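Local coordinates for SA2223 protein (Staphylococcus aureus, PDB 5KAT) that probably acts as an effector-binding protein that accommodates bulky lipophilic cations such as tetraphenylphosphonium, at residues P132-Y137 against E150-V155. Sequence-based numbering, arbitrary orientation.
With P4P (tetraphenylphosphonium), chain B.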
ATOM      1  N   PRO A 132       1.875  -8.323   1.237  1.00 17.06           N
ATOM      2  CA  PRO A 132       1.078  -7.120   0.978  1.00 16.52           C
ATOM      3  C   PRO A 132       1.701  -6.214  -0.082  1.00 17.83           C
ATOM      4  O   PRO A 132       2.927  -6.116  -0.163  1.00 16.73           O
ATOM      5  CB  PRO A 132       1.050  -6.410   2.339  1.00 15.03           C
ATOM      6  CG  PRO A 132       1.482  -7.438   3.339  1.00 15.86           C
ATOM      7  CD  PRO A 132       2.405  -8.346   2.610  1.00 17.64           C
ATOM      8  N   PHE A 133       0.854  -5.585  -0.895  1.00 19.59           N
ATOM      9  CA  PHE A 133       1.268  -4.467  -1.737  1.00 19.93           C
ATOM     10  C   PHE A 133       0.531  -3.243  -1.224  1.00 19.15           C
ATOM     11  O   PHE A 133      -0.501  -3.380  -0.560  1.00 20.16           O
ATOM     12  CB  PHE A 133       0.979  -4.721  -3.226  1.00 18.96           C
ATOM     13  CG  PHE A 133      -0.488  -4.842  -3.572  1.00 21.08           C
ATOM     14  CD1 PHE A 133      -1.266  -3.713  -3.780  1.00 20.97           C
ATOM     15  CD2 PHE A 133      -1.074  -6.089  -3.737  1.00 22.99           C
ATOM     16  CE1 PHE A 133      -2.607  -3.826  -4.111  1.00 22.10           C
ATOM     17  CE2 PHE A 133      -2.413  -6.206  -4.069  1.00 23.11           C
ATOM     18  CZ  PHE A 133      -3.177  -5.073  -4.261  1.00 22.76           C
ATOM     19  N   PHE A 134       1.057  -2.051  -1.493  1.00 16.80           N
ATOM     20  CA  PHE A 134       0.427  -0.856  -0.951  1.00 18.27           C
ATOM     21  C   PHE A 134       0.567   0.387  -1.811  1.00 22.15           C
ATOM     22  O   PHE A 134       1.454   0.497  -2.661  1.00 23.19           O
ATOM     23  CB  PHE A 134       0.968  -0.566   0.456  1.00 16.03           C
ATOM     24  CG  PHE A 134       2.463  -0.368   0.531  1.00 16.23           C
ATOM     25  CD1 PHE A 134       3.311  -1.446   0.728  1.00 17.86           C
ATOM     26  CD2 PHE A 134       3.012   0.902   0.463  1.00 16.30           C
ATOM     27  CE1 PHE A 134       4.680  -1.263   0.820  1.00 19.48           C
ATOM     28  CE2 PHE A 134       4.379   1.091   0.555  1.00 17.18           C
ATOM     29  CZ  PHE A 134       5.215   0.007   0.735  1.00 19.05           C
ATOM     30  N   GLU A 135      -0.376   1.297  -1.590  1.00 24.79           N
ATOM     31  CA  GLU A 135      -0.296   2.660  -2.072  1.00 24.23           C
ATOM     32  C   GLU A 135       0.340   3.497  -0.968  1.00 21.26           C
ATOM     33  O   GLU A 135       0.021   3.309   0.210  1.00 19.76           O
ATOM     34  CB  GLU A 135      -1.684   3.207  -2.425  1.00 23.35           C
ATOM     35  CG  GLU A 135      -2.552   2.284  -3.274  1.00 23.92           C
ATOM     36  CD  GLU A 135      -3.997   2.255  -2.803  1.00 29.37           C
ATOM     37  OE1 GLU A 135      -4.588   3.339  -2.614  1.00 28.42           O
ATOM     38  OE2 GLU A 135      -4.541   1.147  -2.605  1.00 34.67           O
ATOM     39  N   LEU A 136       1.237   4.406  -1.348  1.00 20.34           N
ATOM     40  CA  LEU A 136       1.845   5.344  -0.405  1.00 18.75           C
ATOM     41  C   LEU A 136       1.477   6.770  -0.790  1.00 19.78           C
ATOM     42  O   LEU A 136       1.767   7.213  -1.903  1.00 20.25           O
ATOM     43  CB  LEU A 136       3.367   5.182  -0.373  1.00 19.28           C
ATOM     44  CG  LEU A 136       4.118   6.104   0.592  1.00 21.48           C
ATOM     45  CD1 LEU A 136       3.783   5.775   2.040  1.00 24.05           C
ATOM     46  CD2 LEU A 136       5.612   5.999   0.359  1.00 20.97           C
ATOM     47  N   TYR A 137       0.837   7.476   0.141  1.00 20.27           N
ATOM     48  CA  TYR A 137       0.359   8.839  -0.087  1.00 21.84           C
ATOM     49  C   TYR A 137       1.163   9.856   0.701  1.00 22.18           C
ATOM     50  O   TYR A 137       0.981  10.000   1.911  1.00 21.51           O
ATOM     51  CB  TYR A 137      -1.118   8.961   0.289  1.00 22.34           C
ATOM     52  CG  TYR A 137      -2.026   8.137  -0.580  1.00 24.34           C
ATOM     53  CD1 TYR A 137      -2.478   8.627  -1.797  1.00 28.61           C
ATOM     54  CD2 TYR A 137      -2.428   6.868  -0.189  1.00 23.12           C
ATOM     55  CE1 TYR A 137      -3.304   7.880  -2.600  1.00 29.40           C
ATOM     56  CE2 TYR A 137      -3.254   6.110  -0.987  1.00 23.96           C
ATOM     57  CZ  TYR A 137      -3.690   6.623  -2.195  1.00 26.87           C
ATOM     58  OH  TYR A 137      -4.520   5.885  -3.007  1.00 27.02           O
ATOM     59  N   GLU A 150       2.543   6.626  -4.928  1.00 22.32           N
ATOM     60  CA  GLU A 150       3.422   5.496  -5.214  1.00 22.97           C
ATOM     61  C   GLU A 150       2.689   4.189  -4.969  1.00 21.69           C
ATOM     62  O   GLU A 150       1.902   4.076  -4.027  1.00 20.87           O
ATOM     63  CB  GLU A 150       4.695   5.550  -4.364  1.00 23.97           C
ATOM     64  CG  GLU A 150       5.691   6.617  -4.795  1.00 26.88           C
ATOM     65  CD  GLU A 150       6.915   6.666  -3.903  1.00 29.29           C
ATOM     66  OE1 GLU A 150       7.007   5.844  -2.970  1.00 28.18           O
ATOM     67  OE2 GLU A 150       7.786   7.530  -4.129  1.00 33.29           O
ATOM     68  N   ILE A 151       2.954   3.212  -5.832  1.00 22.36           N
ATOM     69  CA  ILE A 151       2.382   1.878  -5.718  1.00 21.99           C
ATOM     70  C   ILE A 151       3.515   0.866  -5.589  1.00 22.23           C
ATOM     71  O   ILE A 151       4.311   0.688  -6.516  1.00 23.04           O
ATOM     72  CB  ILE A 151       1.503   1.536  -6.928  1.00 23.04           C
ATOM     73  CG1 ILE A 151       0.331   2.516  -7.022  1.00 24.48           C
ATOM     74  CG2 ILE A 151       0.981   0.107  -6.825  1.00 22.93           C
ATOM     75  CD1 ILE A 151      -0.426   2.445  -8.333  1.00 26.30           C
ATOM     76  N   TRP A 152       3.577   0.213  -4.429  1.00 18.65           N
ATOM     77  CA  TRP A 152       4.661  -0.709  -4.098  1.00 17.54           C
ATOM     78  C   TRP A 152       4.229  -2.160  -4.255  1.00 21.43           C
ATOM     79  O   TRP A 152       3.385  -2.643  -3.502  1.00 23.25           O
ATOM     80  CB  TRP A 152       5.140  -0.469  -2.664  1.00 17.07           C
ATOM     81  CG  TRP A 152       5.845   0.829  -2.463  1.00 17.40           C
ATOM     82  CD1 TRP A 152       5.344   2.083  -2.676  1.00 18.93           C
ATOM     83  CD2 TRP A 152       7.184   1.008  -1.989  1.00 19.49           C
ATOM     84  NE1 TRP A 152       6.295   3.030  -2.369  1.00 20.18           N
ATOM     85  CE2 TRP A 152       7.432   2.394  -1.946  1.00 20.14           C
ATOM     86  CE3 TRP A 152       8.198   0.127  -1.595  1.00 22.93           C
ATOM     87  CZ2 TRP A 152       8.650   2.920  -1.527  1.00 22.99           C
ATOM     88  CZ3 TRP A 152       9.408   0.652  -1.182  1.00 25.62           C
ATOM     89  CH2 TRP A 152       9.624   2.036  -1.151  1.00 25.77           C
ATOM     90  N   MET A 153       4.818  -2.844  -5.234  1.00 20.40           N
ATOM     91  CA  MET A 153       4.544  -4.258  -5.491  1.00 20.74           C
ATOM     92  C   MET A 153       5.759  -5.108  -5.115  1.00 20.48           C
ATOM     93  O   MET A 153       6.835  -4.927  -5.679  1.00 19.35           O
ATOM     94  CB  MET A 153       4.192  -4.478  -6.966  1.00 23.93           C
ATOM     95  CG  MET A 153       2.925  -3.766  -7.415  1.00 27.82           C
ATOM     96  SD  MET A 153       1.422  -4.539  -6.775  1.00 33.25           S
ATOM     97  CE  MET A 153       0.234  -3.217  -6.961  1.00 60.21           C
ATOM     98  N   PRO A 154       5.592  -6.045  -4.167  1.00 18.97           N
ATOM     99  CA  PRO A 154       6.751  -6.832  -3.729  1.00 21.55           C
ATOM    100  C   PRO A 154       7.212  -7.851  -4.768  1.00 24.51           C
ATOM    101  O   PRO A 154       6.386  -8.407  -5.491  1.00 24.02           O
ATOM    102  CB  PRO A 154       6.242  -7.532  -2.466  1.00 19.11           C
ATOM    103  CG  PRO A 154       4.777  -7.630  -2.649  1.00 17.60           C
ATOM    104  CD  PRO A 154       4.368  -6.411  -3.429  1.00 16.96           C
ATOM    105  N   VAL A 155       8.519  -8.089  -4.832  1.00 25.05           N
ATOM    106  CA  VAL A 155       9.066  -9.060  -5.772  1.00 23.60           C
ATOM    107  C   VAL A 155      10.203  -9.872  -5.170  1.00 23.57           C
ATOM    108  O   VAL A 155      10.835  -9.462  -4.193  1.00 26.65           O
ATOM    109  CB  VAL A 155       9.580  -8.378  -7.068  1.00 23.53           C
ATOM    110  CG1 VAL A 155       8.412  -7.871  -7.907  1.00 25.41           C
ATOM    111  CG2 VAL A 155      10.561  -7.249  -6.748  1.00 22.43           C
TER
HETATM  112  P   P4P B 201      -1.495  -9.423  -7.798  1.00 70.46           P
HETATM  113  C1A P4P B 201      -2.292  -7.794  -7.911  1.00 79.00           C
HETATM  114  C2A P4P B 201      -3.638  -7.640  -7.624  1.00 78.53           C
HETATM  115  C3A P4P B 201      -4.222  -6.385  -7.716  1.00 81.57           C
HETATM  116  C4A P4P B 201      -3.465  -5.287  -8.094  1.00 84.90           C
HETATM  117  C5A P4P B 201      -2.120  -5.442  -8.380  1.00 85.64           C
HETATM  118  C6A P4P B 201      -1.533  -6.695  -8.287  1.00 82.81           C
HETATM  119  C1C P4P B 201      -1.211 -10.039  -9.490  1.00 71.03           C
HETATM  120  C6C P4P B 201      -1.785  -9.380 -10.569  1.00 72.62           C
HETATM  121  C5C P4P B 201      -1.578  -9.840 -11.862  1.00 75.43           C
HETATM  122  C4C P4P B 201      -0.798 -10.964 -12.080  1.00 76.97           C
HETATM  123  C3C P4P B 201      -0.225 -11.625 -11.004  1.00 74.96           C
HETATM  124  C2C P4P B 201      -0.431 -11.164  -9.711  1.00 72.48           C
HETATM  125  C1D P4P B 201       0.066  -9.159  -6.902  1.00 63.11           C
HETATM  126  C6D P4P B 201       0.078  -9.103  -5.517  1.00 65.45           C
HETATM  127  C5D P4P B 201       1.264  -8.894  -4.829  1.00 68.08           C
HETATM  128  C4D P4P B 201       2.446  -8.731  -5.531  1.00 68.38           C
HETATM  129  C3D P4P B 201       2.432  -8.771  -6.914  1.00 66.15           C
HETATM  130  C2D P4P B 201       1.247  -8.988  -7.599  1.00 63.38           C
HETATM  131  C6B P4P B 201      -2.938 -11.793  -7.526  1.00 69.47           C
HETATM  132  C5B P4P B 201      -3.732 -12.710  -6.851  1.00 70.67           C
HETATM  133  C4B P4P B 201      -4.134 -12.453  -5.551  1.00 71.82           C
HETATM  134  C3B P4P B 201      -3.741 -11.281  -4.927  1.00 71.99           C
HETATM  135  C2B P4P B 201      -2.948 -10.365  -5.601  1.00 70.07           C
HETATM  136  C1B P4P B 201      -2.541 -10.616  -6.903  1.00 69.09           C
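Phe134 and Trp152, and likewise Leu136 and Glu150, form hydrogen-bonded pairs of an antiparallel beta hairpin, with Glu135 and Ile151 the non-hydrogen-bonded pair between them. Four backbone hydrogen bonds join the strands; the straightest runs from Trp152 N to Phe134 O (2.8 Å, 174°). On the Phe134 face of the sheet, the phenyl ring makes an offset stack with the five-membered ring of Trp152, planes 15° apart, with Phe134 CZ 3.4 Å from Trp152 CG. Trp152 CB also lies over the phenyl face in a CH-pi contact. A hydrogen bond within the 150-155 strand, from Trp152 NE1 to Glu150 OE1 (3.0 Å), steadies the indole, while Leu136 CD2 packs 3.6 Å from Glu150 OE1. On the other face, Met153 bends at chi2 (-73°), bringing SD obliquely to 4.3 Å from the Phe133 ring centroid, a Met-aromatic contact. Phe133, Met153 and Pro154 form part of the wall of the tetraphenylphosphonium site: ligand C5A lies over one face of the Phe133 ring and 3.5 Å from Met153 CE, and another phenyl touches Pro154 CD. Met113 of helix 107-119 packs on Phe133, Ile151 and Met153, whereas Tyr96 meets Trp152 edge-to-face; strands 57-63 and 87-102 flank the hairpin within the antiparallel barrel.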